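Local structure of Iron(III) ABC transporter, periplasmic iron-compound-binding protein (Vibrio cholerae, 5GGY) at residues V236-A240 with M241-Q245; Y141-F144 with S145-K148; P182-V185 with L186-G190. The protein probably binds iron-loaded hydroxamate siderophores such as desferal in the periplasm and delivers them to an ABC transporter for uptake. All blocks are in the same frame, centred on the assembly; numbering follows the deposited sequence.

Overall arrangement
From the N terminus, the chain reaches contact 2 first, midway along the long helix 130-154. Contact 3 follows on the short helix 181-188, and contact 1 comes last, where helix 236-239 turns into helix 242-245. Each is local, joining residues a few positions apart, so none closes a long loop and none nests with or crosses another. Contacts 2 and 3 nevertheless pack together: Phe144 lies on Gln188, Tyr141 on Tyr184, and both share helix 262-276 and the second subunit as neighbours. Contact 1 stands apart, its centre about 32 Å from that of contact 2 and about 25 Å from that of contact 3, packed against strand 249-252.

Contact 1: residues V236-A240 with M241-Q245; sequences VLWRA and MPFVQ
Val244 rests its CG2 methyl on the indole of Trp238 in a CH-pi contact, 3.6 Å from the centroid of the five-membered ring and over its face. Phe243 comes to the same face farther along: its CE1 edge points at the six-membered ring in an edge-to-face pair, with centroids 5.7 Å apart and planes at 75°. The Phe243 side chain takes the crowded position between its own N and carbonyl carbon (chi1 47°), which swings the ring so that its CE1 edge meets the indole face. Val249, on strand 249-252, touches Trp238, Phe243 and Val244 alike, so the cluster joins this bend to that strand of the mixed sheet. The whole stretch belongs to the helical crossover between the parallel strands 219-223 and 249-252, and here one short helix ends and the next begins almost at once. Ala240 leaves the first helix, and Met241 is the N-cap residue of the second. Met241 N bonds to Trp238 O at 3.1 Å, approaching from well above the carbonyl plane, while Met241 O receives Gln245 N at 2.9 Å, so one residue serves both helix ends. The Met241 chain bends at chi2 (-66°), bringing its CE methyl within 4.0 Å of Leu237 CG. Farther round the turn, Gln245 CG lies 3.4 Å from Arg239 O.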
ATOM      1  N   VAL A 236       6.381 -34.207  25.384  1.00 40.40           N
ATOM      2  CA  VAL A 236       7.109 -35.128  24.522  1.00 42.55           C
ATOM      3  C   VAL A 236       6.851 -34.851  23.043  1.00 45.29           C
ATOM      4  O   VAL A 236       7.768 -34.898  22.223  1.00 51.59           O
ATOM      5  CB  VAL A 236       6.730 -36.589  24.836  1.00 44.32           C
ATOM      6  CG1 VAL A 236       7.647 -37.547  24.094  1.00 36.77           C
ATOM      7  CG2 VAL A 236       6.792 -36.836  26.334  1.00 50.52           C
ATOM      8  N   LEU A 237       5.597 -34.553  22.713  1.00 40.11           N
ATOM      9  CA  LEU A 237       5.202 -34.306  21.328  1.00 43.07           C
ATOM     10  C   LEU A 237       5.893 -33.072  20.753  1.00 49.25           C
ATOM     11  O   LEU A 237       6.195 -33.015  19.563  1.00 50.65           O
ATOM     12  CB  LEU A 237       3.682 -34.150  21.225  1.00 45.41           C
ATOM     13  CG  LEU A 237       3.087 -33.901  19.837  1.00 43.01           C
ATOM     14  CD1 LEU A 237       3.437 -35.039  18.890  1.00 41.26           C
ATOM     15  CD2 LEU A 237       1.579 -33.716  19.925  1.00 46.73           C
ATOM     16  N   TRP A 238       6.146 -32.089  21.610  1.00 47.33           N
ATOM     17  CA  TRP A 238       6.771 -30.840  21.191  1.00 37.01           C
ATOM     18  C   TRP A 238       8.291 -30.951  21.144  1.00 42.57           C
ATOM     19  O   TRP A 238       8.922 -30.461  20.210  1.00 45.94           O
ATOM     20  CB  TRP A 238       6.355 -29.705  22.126  1.00 30.67           C
ATOM     21  CG  TRP A 238       7.029 -28.393  21.850  1.00 35.35           C
ATOM     22  CD1 TRP A 238       8.174 -27.925  22.420  1.00 41.72           C
ATOM     23  CD2 TRP A 238       6.590 -27.377  20.942  1.00 33.10           C
ATOM     24  NE1 TRP A 238       8.478 -26.682  21.923  1.00 40.96           N
ATOM     25  CE2 TRP A 238       7.519 -26.323  21.014  1.00 32.13           C
ATOM     26  CE3 TRP A 238       5.500 -27.258  20.074  1.00 31.93           C
ATOM     27  CZ2 TRP A 238       7.394 -25.164  20.250  1.00 23.85           C
ATOM     28  CZ3 TRP A 238       5.376 -26.105  19.314  1.00 27.14           C
ATOM     29  CH2 TRP A 238       6.319 -25.074  19.407  1.00 20.52           C
ATOM     30  N   ARG A 239       8.875 -31.598  22.148  1.00 45.19           N
ATOM     31  CA  ARG A 239      10.325 -31.764  22.208  1.00 54.48           C
ATOM     32  C   ARG A 239      10.839 -32.654  21.080  1.00 54.44           C
ATOM     33  O   ARG A 239      12.029 -32.642  20.763  1.00 59.19           O
ATOM     34  CB  ARG A 239      10.752 -32.342  23.561  1.00 63.91           C
ATOM     35  CG  ARG A 239      11.338 -31.319  24.524  1.00 70.83           C
ATOM     36  CD  ARG A 239      12.139 -31.999  25.621  1.00 78.19           C
ATOM     37  NE  ARG A 239      13.518 -31.521  25.673  1.00 83.30           N
ATOM     38  CZ  ARG A 239      14.515 -32.027  24.951  1.00 86.17           C
ATOM     39  NH1 ARG A 239      14.288 -33.031  24.117  1.00 84.72           N
ATOM     40  NH2 ARG A 239      15.738 -31.528  25.065  1.00 88.02           N
ATOM     41  N   ALA A 240       9.936 -33.423  20.477  1.00 53.53           N
ATOM     42  CA  ALA A 240      10.298 -34.331  19.396  1.00 53.31           C
ATOM     43  C   ALA A 240       9.963 -33.740  18.028  1.00 55.37           C
ATOM     44  O   ALA A 240       9.949 -34.450  17.023  1.00 59.68           O
ATOM     45  CB  ALA A 240       9.602 -35.671  19.577  1.00 53.39           C
ATOM     46  N   MET A 241       9.692 -32.440  17.995  1.00 49.71           N
ATOM     47  CA  MET A 241       9.407 -31.752  16.742  1.00 47.07           C
ATOM     48  C   MET A 241      10.689 -31.432  15.985  1.00 38.93           C
ATOM     49  O   MET A 241      11.690 -31.050  16.592  1.00 31.74           O
ATOM     50  CB  MET A 241       8.621 -30.467  17.000  1.00 51.62           C
ATOM     51  CG  MET A 241       7.184 -30.696  17.420  1.00 48.88           C
ATOM     52  SD  MET A 241       6.207 -31.435  16.097  1.00 40.38           S
ATOM     53  CE  MET A 241       4.640 -31.679  16.934  1.00 23.08           C
ATOM     54  N   PRO A 242      10.660 -31.588  14.651  1.00 33.55           N
ATOM     55  CA  PRO A 242      11.816 -31.311  13.791  1.00 28.16           C
ATOM     56  C   PRO A 242      12.318 -29.877  13.932  1.00 30.92           C
ATOM     57  O   PRO A 242      13.525 -29.659  14.008  1.00 32.05           O
ATOM     58  CB  PRO A 242      11.273 -31.557  12.378  1.00 24.93           C
ATOM     59  CG  PRO A 242      10.119 -32.477  12.571  1.00 25.91           C
ATOM     60  CD  PRO A 242       9.509 -32.096  13.884  1.00 26.59           C
ATOM     61  N   PHE A 243      11.396 -28.920  13.974  1.00 29.96           N
ATOM     62  CA  PHE A 243      11.754 -27.511  14.097  1.00 29.24           C
ATOM     63  C   PHE A 243      12.204 -27.165  15.509  1.00 30.36           C
ATOM     64  O   PHE A 243      12.938 -26.201  15.714  1.00 31.52           O
ATOM     65  CB  PHE A 243      10.574 -26.624  13.695  1.00 31.23           C
ATOM     66  CG  PHE A 243       9.268 -27.034  14.314  1.00 29.34           C
ATOM     67  CD1 PHE A 243       8.892 -26.554  15.557  1.00 37.00           C
ATOM     68  CD2 PHE A 243       8.409 -27.892  13.645  1.00 23.81           C
ATOM     69  CE1 PHE A 243       7.687 -26.927  16.124  1.00 32.21           C
ATOM     70  CE2 PHE A 243       7.204 -28.267  14.206  1.00 30.01           C
ATOM     71  CZ  PHE A 243       6.841 -27.783  15.447  1.00 30.77           C
ATOM     72  N   VAL A 244      11.756 -27.951  16.480  1.00 33.11           N
ATOM     73  CA  VAL A 244      12.126 -27.729  17.873  1.00 38.91           C
ATOM     74  C   VAL A 244      13.545 -28.218  18.131  1.00 43.38           C
ATOM     75  O   VAL A 244      14.363 -27.507  18.717  1.00 45.81           O
ATOM     76  CB  VAL A 244      11.149 -28.435  18.836  1.00 38.99           C
ATOM     77  CG1 VAL A 244      11.753 -28.553  20.227  1.00 45.08           C
ATOM     78  CG2 VAL A 244       9.826 -27.689  18.880  1.00 27.55           C
ATOM     79  N   GLN A 245      13.831 -29.435  17.681  1.00 38.94           N
ATOM     80  CA  GLN A 245      15.159 -30.015  17.836  1.00 36.07           C
ATOM     81  C   GLN A 245      16.195 -29.263  17.009  1.00 37.63           C
ATOM     82  O   GLN A 245      17.374 -29.229  17.359  1.00 50.28           O
ATOM     83  CB  GLN A 245      15.144 -31.492  17.444  1.00 49.87           C
ATOM     84  CG  GLN A 245      14.432 -32.388  18.440  1.00 57.45           C
ATOM     85  CD  GLN A 245      14.326 -33.819  17.956  1.00 68.74           C
ATOM     86  OE1 GLN A 245      13.963 -34.071  16.807  1.00 73.92           O
ATOM     87  NE2 GLN A 245      14.652 -34.766  18.827  1.00 71.85           N
TER

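Contact 2: residues Y141-F144 with S145-K148; sequences YARF and SELK
Tyr141 O is approached by two donors of Ser145, the backbone N and, at 3.3 Å, the hydroxyl OG; both bonds are weak. With OG anti to the carbonyl carbon (chi1 -60°), the serine hydroxyl lies back along the helix near that oxygen. This is the middle of helix 130-154, the long helix that in FhuD-like binding proteins runs along both lobes and connects them. Regular i to i+4 bonds continue from there, including Leu147 N to Arg143 O at 3.0 Å. On another side of the helix Arg143 meets Glu146 in a salt bridge, NH1 to OE1 3.0 Å. The carboxylate oxygen lies in the guanidinium plane, at its edge, while the carboxylate itself is turned nearly perpendicular (89°), so a single oxygen does the work. Arg143 NE has a second acidic partner in Glu269 of helix 262-276; gripped by two carboxylates through different nitrogens, the guanidinium is probably restrained in its rotation. Tyr141 OH, by contrast, bonds to Glu54 of the second subunit. The arginine chain leaves with CG anti to its N (chi1 -176°) and bends at chi2, which lays the guanidinium over Leu147, whose CD2 sits 3.5 Å from the group's plane, above its centre.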
ATOM      1  N   TYR A 141       4.627   0.232   4.177  1.00 26.13           N
ATOM      2  CA  TYR A 141       5.186  -0.441   3.009  1.00 27.10           C
ATOM      3  C   TYR A 141       6.697  -0.276   2.951  1.00 34.41           C
ATOM      4  O   TYR A 141       7.413  -1.157   2.476  1.00 33.84           O
ATOM      5  CB  TYR A 141       4.542   0.093   1.729  1.00 22.87           C
ATOM      6  CG  TYR A 141       3.058  -0.178   1.648  1.00 23.94           C
ATOM      7  CD1 TYR A 141       2.536  -1.408   2.033  1.00 32.32           C
ATOM      8  CD2 TYR A 141       2.174   0.797   1.201  1.00 26.41           C
ATOM      9  CE1 TYR A 141       1.180  -1.661   1.965  1.00 35.50           C
ATOM     10  CE2 TYR A 141       0.816   0.552   1.130  1.00 30.78           C
ATOM     11  CZ  TYR A 141       0.324  -0.677   1.514  1.00 35.06           C
ATOM     12  OH  TYR A 141      -1.030  -0.924   1.444  1.00 38.08           O
ATOM     13  N   ALA A 142       7.178   0.860   3.446  1.00 45.15           N
ATOM     14  CA  ALA A 142       8.610   1.101   3.541  1.00 39.17           C
ATOM     15  C   ALA A 142       9.214   0.234   4.642  1.00 43.65           C
ATOM     16  O   ALA A 142      10.296  -0.332   4.478  1.00 55.49           O
ATOM     17  CB  ALA A 142       8.889   2.573   3.801  1.00 30.34           C
ATOM     18  N   ARG A 143       8.498   0.133   5.758  1.00 37.94           N
ATOM     19  CA  ARG A 143       8.917  -0.698   6.883  1.00 34.58           C
ATOM     20  C   ARG A 143       9.017  -2.164   6.475  1.00 32.03           C
ATOM     21  O   ARG A 143       9.926  -2.872   6.912  1.00 30.92           O
ATOM     22  CB  ARG A 143       7.942  -0.541   8.051  1.00 25.71           C
ATOM     23  CG  ARG A 143       8.338  -1.300   9.303  1.00 25.99           C
ATOM     24  CD  ARG A 143       9.739  -0.921   9.750  1.00 34.06           C
ATOM     25  NE  ARG A 143      10.075  -1.492  11.051  1.00 39.55           N
ATOM     26  CZ  ARG A 143      11.298  -1.492  11.570  1.00 38.79           C
ATOM     27  NH1 ARG A 143      12.304  -0.958  10.892  1.00 35.34           N
ATOM     28  NH2 ARG A 143      11.517  -2.030  12.761  1.00 39.13           N
ATOM     29  N   PHE A 144       8.084  -2.608   5.634  1.00 32.79           N
ATOM     30  CA  PHE A 144       8.081  -3.978   5.121  1.00 32.70           C
ATOM     31  C   PHE A 144       9.385  -4.292   4.396  1.00 37.39           C
ATOM     32  O   PHE A 144       9.969  -5.360   4.575  1.00 36.69           O
ATOM     33  CB  PHE A 144       6.901  -4.201   4.172  1.00 31.16           C
ATOM     34  CG  PHE A 144       5.568  -4.277   4.860  1.00 30.83           C
ATOM     35  CD1 PHE A 144       5.455  -4.814   6.130  1.00 32.50           C
ATOM     36  CD2 PHE A 144       4.426  -3.811   4.230  1.00 25.51           C
ATOM     37  CE1 PHE A 144       4.231  -4.884   6.759  1.00 32.28           C
ATOM     38  CE2 PHE A 144       3.197  -3.881   4.853  1.00 24.37           C
ATOM     39  CZ  PHE A 144       3.098  -4.419   6.119  1.00 26.23           C
ATOM     40  N   SER A 145       9.832  -3.344   3.579  1.00 34.10           N
ATOM     41  CA  SER A 145      11.049  -3.505   2.791  1.00 38.27           C
ATOM     42  C   SER A 145      12.290  -3.541   3.674  1.00 39.61           C
ATOM     43  O   SER A 145      13.216  -4.310   3.423  1.00 37.44           O
ATOM     44  CB  SER A 145      11.179  -2.377   1.762  1.00 40.13           C
ATOM     45  OG  SER A 145      10.079  -2.365   0.869  1.00 45.75           O
ATOM     46  N   GLU A 146      12.306  -2.702   4.705  1.00 43.18           N
ATOM     47  CA  GLU A 146      13.424  -2.664   5.643  1.00 42.81           C
ATOM     48  C   GLU A 146      13.571  -3.998   6.363  1.00 40.46           C
ATOM     49  O   GLU A 146      14.672  -4.542   6.467  1.00 32.40           O
ATOM     50  CB  GLU A 146      13.241  -1.537   6.666  1.00 38.62           C
ATOM     51  CG  GLU A 146      13.091  -0.152   6.062  1.00 43.60           C
ATOM     52  CD  GLU A 146      12.822   0.909   7.112  1.00 51.41           C
ATOM     53  OE1 GLU A 146      12.844   0.571   8.315  1.00 65.96           O
ATOM     54  OE2 GLU A 146      12.585   2.077   6.738  1.00 54.26           O
ATOM     55  N   LEU A 147      12.454  -4.521   6.858  1.00 43.27           N
ATOM     56  CA  LEU A 147      12.453  -5.783   7.589  1.00 37.99           C
ATOM     57  C   LEU A 147      12.817  -6.951   6.681  1.00 34.98           C
ATOM     58  O   LEU A 147      13.512  -7.878   7.096  1.00 39.73           O
ATOM     59  CB  LEU A 147      11.088  -6.026   8.228  1.00 34.16           C
ATOM     60  CG  LEU A 147      10.606  -4.960   9.211  1.00 36.19           C
ATOM     61  CD1 LEU A 147       9.185  -5.256   9.647  1.00 22.06           C
ATOM     62  CD2 LEU A 147      11.538  -4.873  10.410  1.00 32.54           C
ATOM     63  N   LYS A 148      12.337  -6.899   5.442  1.00 31.04           N
ATOM     64  CA  LYS A 148      12.649  -7.927   4.459  1.00 30.40           C
ATOM     65  C   LYS A 148      14.147  -7.978   4.187  1.00 36.49           C
ATOM     66  O   LYS A 148      14.732  -9.056   4.072  1.00 36.48           O
ATOM     67  CB  LYS A 148      11.884  -7.679   3.158  1.00 28.70           C
ATOM     68  CG  LYS A 148      12.251  -8.645   2.043  1.00 23.30           C
ATOM     69  CD  LYS A 148      11.307  -8.544   0.858  1.00 23.30           C
ATOM     70  CE  LYS A 148      11.706  -9.537  -0.224  1.00 32.92           C
ATOM     71  NZ  LYS A 148      10.728  -9.607  -1.346  1.00 35.96           N
TER

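Contact 3: residues P182-V185 with L186-G190; sequences PQYV and LEQLG
Pro182-Val185 and Leu186-Gly190 span the last turns of helix 181-188 and the two residues that follow it, bonded in i to i+4 fashion from Leu186 N to Pro182 O (2.8 Å), Glu187 N to Gln183 O and Gln188 N to Tyr184 O. The helix ends in a Schellman motif: Gly190 takes a positive phi of 84°, and its N reaches back to Glu187 O. Leu189 N bonds to Leu186 O, tightening the last turn. The buried sides pack on helices 262-276 and 130-154 and on strand 161-167, with Val185 on Ile271, Leu189 on Leu151 and Leu186 on Val162. Where Glu187 reaches the second subunit, Gln183 NE2 donates to Glu187 OE2 at 2.7 Å, on the anti side of the carboxylate. The Gln183 chain bends at chi2 (70°) to turn its amide along the helix toward the next turn, while OE1 of that amide bonds to Ser193. The other carboxylate oxygen, Glu187 OE1, is hydrogen-bonded to Ser57 OG of the second subunit, so this one group touches both chains. Tyr184 and Gln188 run side by side in the same direction, ring and amide nearly perpendicular, with Gln188 NE2 2.8 Å from Tyr184 OH and 3.2 Å from Tyr184 CZ.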
ATOM      1  N   PRO A 182      -1.407 -12.737   9.096  1.00 22.69           N
ATOM      2  CA  PRO A 182       0.013 -13.108   9.164  1.00 22.48           C
ATOM      3  C   PRO A 182       0.548 -13.644   7.837  1.00 23.78           C
ATOM      4  O   PRO A 182       1.723 -13.448   7.527  1.00 23.10           O
ATOM      5  CB  PRO A 182       0.040 -14.197  10.240  1.00 14.02           C
ATOM      6  CG  PRO A 182      -1.165 -13.943  11.068  1.00 13.90           C
ATOM      7  CD  PRO A 182      -2.200 -13.471  10.100  1.00 17.37           C
ATOM      8  N   GLN A 183      -0.308 -14.311   7.070  1.00 23.57           N
ATOM      9  CA  GLN A 183       0.064 -14.803   5.747  1.00 27.15           C
ATOM     10  C   GLN A 183       0.482 -13.648   4.842  1.00 28.90           C
ATOM     11  O   GLN A 183       1.476 -13.735   4.120  1.00 21.20           O
ATOM     12  CB  GLN A 183      -1.094 -15.579   5.117  1.00 31.29           C
ATOM     13  CG  GLN A 183      -0.881 -15.946   3.657  1.00 33.87           C
ATOM     14  CD  GLN A 183       0.184 -17.009   3.457  1.00 42.22           C
ATOM     15  OE1 GLN A 183       0.634 -17.646   4.410  1.00 43.92           O
ATOM     16  NE2 GLN A 183       0.591 -17.207   2.208  1.00 57.21           N
ATOM     17  N   TYR A 184      -0.289 -12.568   4.891  1.00 34.17           N
ATOM     18  CA  TYR A 184       0.010 -11.357   4.141  1.00 23.38           C
ATOM     19  C   TYR A 184       1.351 -10.784   4.580  1.00 24.13           C
ATOM     20  O   TYR A 184       2.155 -10.346   3.757  1.00 26.74           O
ATOM     21  CB  TYR A 184      -1.110 -10.330   4.335  1.00 20.54           C
ATOM     22  CG  TYR A 184      -0.774  -8.920   3.889  1.00 22.52           C
ATOM     23  CD1 TYR A 184      -0.202  -8.003   4.769  1.00 19.23           C
ATOM     24  CD2 TYR A 184      -1.065  -8.493   2.602  1.00 24.10           C
ATOM     25  CE1 TYR A 184       0.096  -6.717   4.366  1.00 19.99           C
ATOM     26  CE2 TYR A 184      -0.774  -7.209   2.192  1.00 25.82           C
ATOM     27  CZ  TYR A 184      -0.195  -6.323   3.079  1.00 24.39           C
ATOM     28  OH  TYR A 184       0.099  -5.041   2.677  1.00 28.78           O
ATOM     29  N   VAL A 185       1.575 -10.792   5.889  1.00 26.33           N
ATOM     30  CA  VAL A 185       2.821 -10.311   6.469  1.00 18.86           C
ATOM     31  C   VAL A 185       4.015 -11.138   5.989  1.00 29.82           C
ATOM     32  O   VAL A 185       5.054 -10.585   5.614  1.00 33.55           O
ATOM     33  CB  VAL A 185       2.755 -10.332   8.009  1.00 19.39           C
ATOM     34  CG1 VAL A 185       4.147 -10.289   8.619  1.00 23.38           C
ATOM     35  CG2 VAL A 185       1.888  -9.184   8.524  1.00 14.90           C
ATOM     36  N   LEU A 186       3.860 -12.460   5.996  1.00 36.19           N
ATOM     37  CA  LEU A 186       4.904 -13.367   5.524  1.00 31.12           C
ATOM     38  C   LEU A 186       5.255 -13.112   4.060  1.00 23.33           C
ATOM     39  O   LEU A 186       6.429 -12.995   3.711  1.00 20.46           O
ATOM     40  CB  LEU A 186       4.471 -14.824   5.705  1.00 25.06           C
ATOM     41  CG  LEU A 186       4.283 -15.332   7.136  1.00 27.94           C
ATOM     42  CD1 LEU A 186       3.835 -16.787   7.137  1.00 22.15           C
ATOM     43  CD2 LEU A 186       5.561 -15.161   7.937  1.00 34.77           C
ATOM     44  N   GLU A 187       4.236 -13.030   3.208  1.00 20.14           N
ATOM     45  CA  GLU A 187       4.445 -12.780   1.784  1.00 28.65           C
ATOM     46  C   GLU A 187       5.109 -11.427   1.548  1.00 32.43           C
ATOM     47  O   GLU A 187       5.998 -11.295   0.708  1.00 41.23           O
ATOM     48  CB  GLU A 187       3.119 -12.848   1.024  1.00 22.85           C
ATOM     49  CG  GLU A 187       2.430 -14.200   1.066  1.00 27.81           C
ATOM     50  CD  GLU A 187       1.066 -14.163   0.409  1.00 34.21           C
ATOM     51  OE1 GLU A 187       0.710 -13.104  -0.148  1.00 40.81           O
ATOM     52  OE2 GLU A 187       0.349 -15.184   0.450  1.00 44.28           O
ATOM     53  N   GLN A 188       4.668 -10.427   2.301  1.00 26.10           N
ATOM     54  CA  GLN A 188       5.204  -9.078   2.189  1.00 29.81           C
ATOM     55  C   GLN A 188       6.632  -9.003   2.731  1.00 31.15           C
ATOM     56  O   GLN A 188       7.368  -8.057   2.443  1.00 33.52           O
ATOM     57  CB  GLN A 188       4.302  -8.092   2.935  1.00 34.73           C
ATOM     58  CG  GLN A 188       4.339  -6.675   2.404  1.00 43.80           C
ATOM     59  CD  GLN A 188       3.564  -6.510   1.110  1.00 47.86           C
ATOM     60  OE1 GLN A 188       4.069  -6.813   0.028  1.00 51.99           O
ATOM     61  NE2 GLN A 188       2.334  -6.023   1.215  1.00 48.50           N
ATOM     62  N   LEU A 189       7.017 -10.002   3.519  1.00 35.13           N
ATOM     63  CA  LEU A 189       8.344 -10.032   4.124  1.00 37.59           C
ATOM     64  C   LEU A 189       9.316 -10.854   3.288  1.00 36.38           C
ATOM     65  O   LEU A 189      10.488 -10.992   3.639  1.00 31.60           O
ATOM     66  CB  LEU A 189       8.266 -10.593   5.544  1.00 36.79           C
ATOM     67  CG  LEU A 189       8.937  -9.775   6.645  1.00 28.19           C
ATOM     68  CD1 LEU A 189       8.536  -8.317   6.531  1.00 19.96           C
ATOM     69  CD2 LEU A 189       8.549 -10.333   8.002  1.00 21.25           C
ATOM     70  N   GLY A 190       8.823 -11.400   2.181  1.00 44.17           N
ATOM     71  CA  GLY A 190       9.628 -12.246   1.321  1.00 40.42           C
ATOM     72  C   GLY A 190       9.670 -13.691   1.785  1.00 37.43           C
ATOM     73  O   GLY A 190      10.366 -14.518   1.198  1.00 45.60           O
TER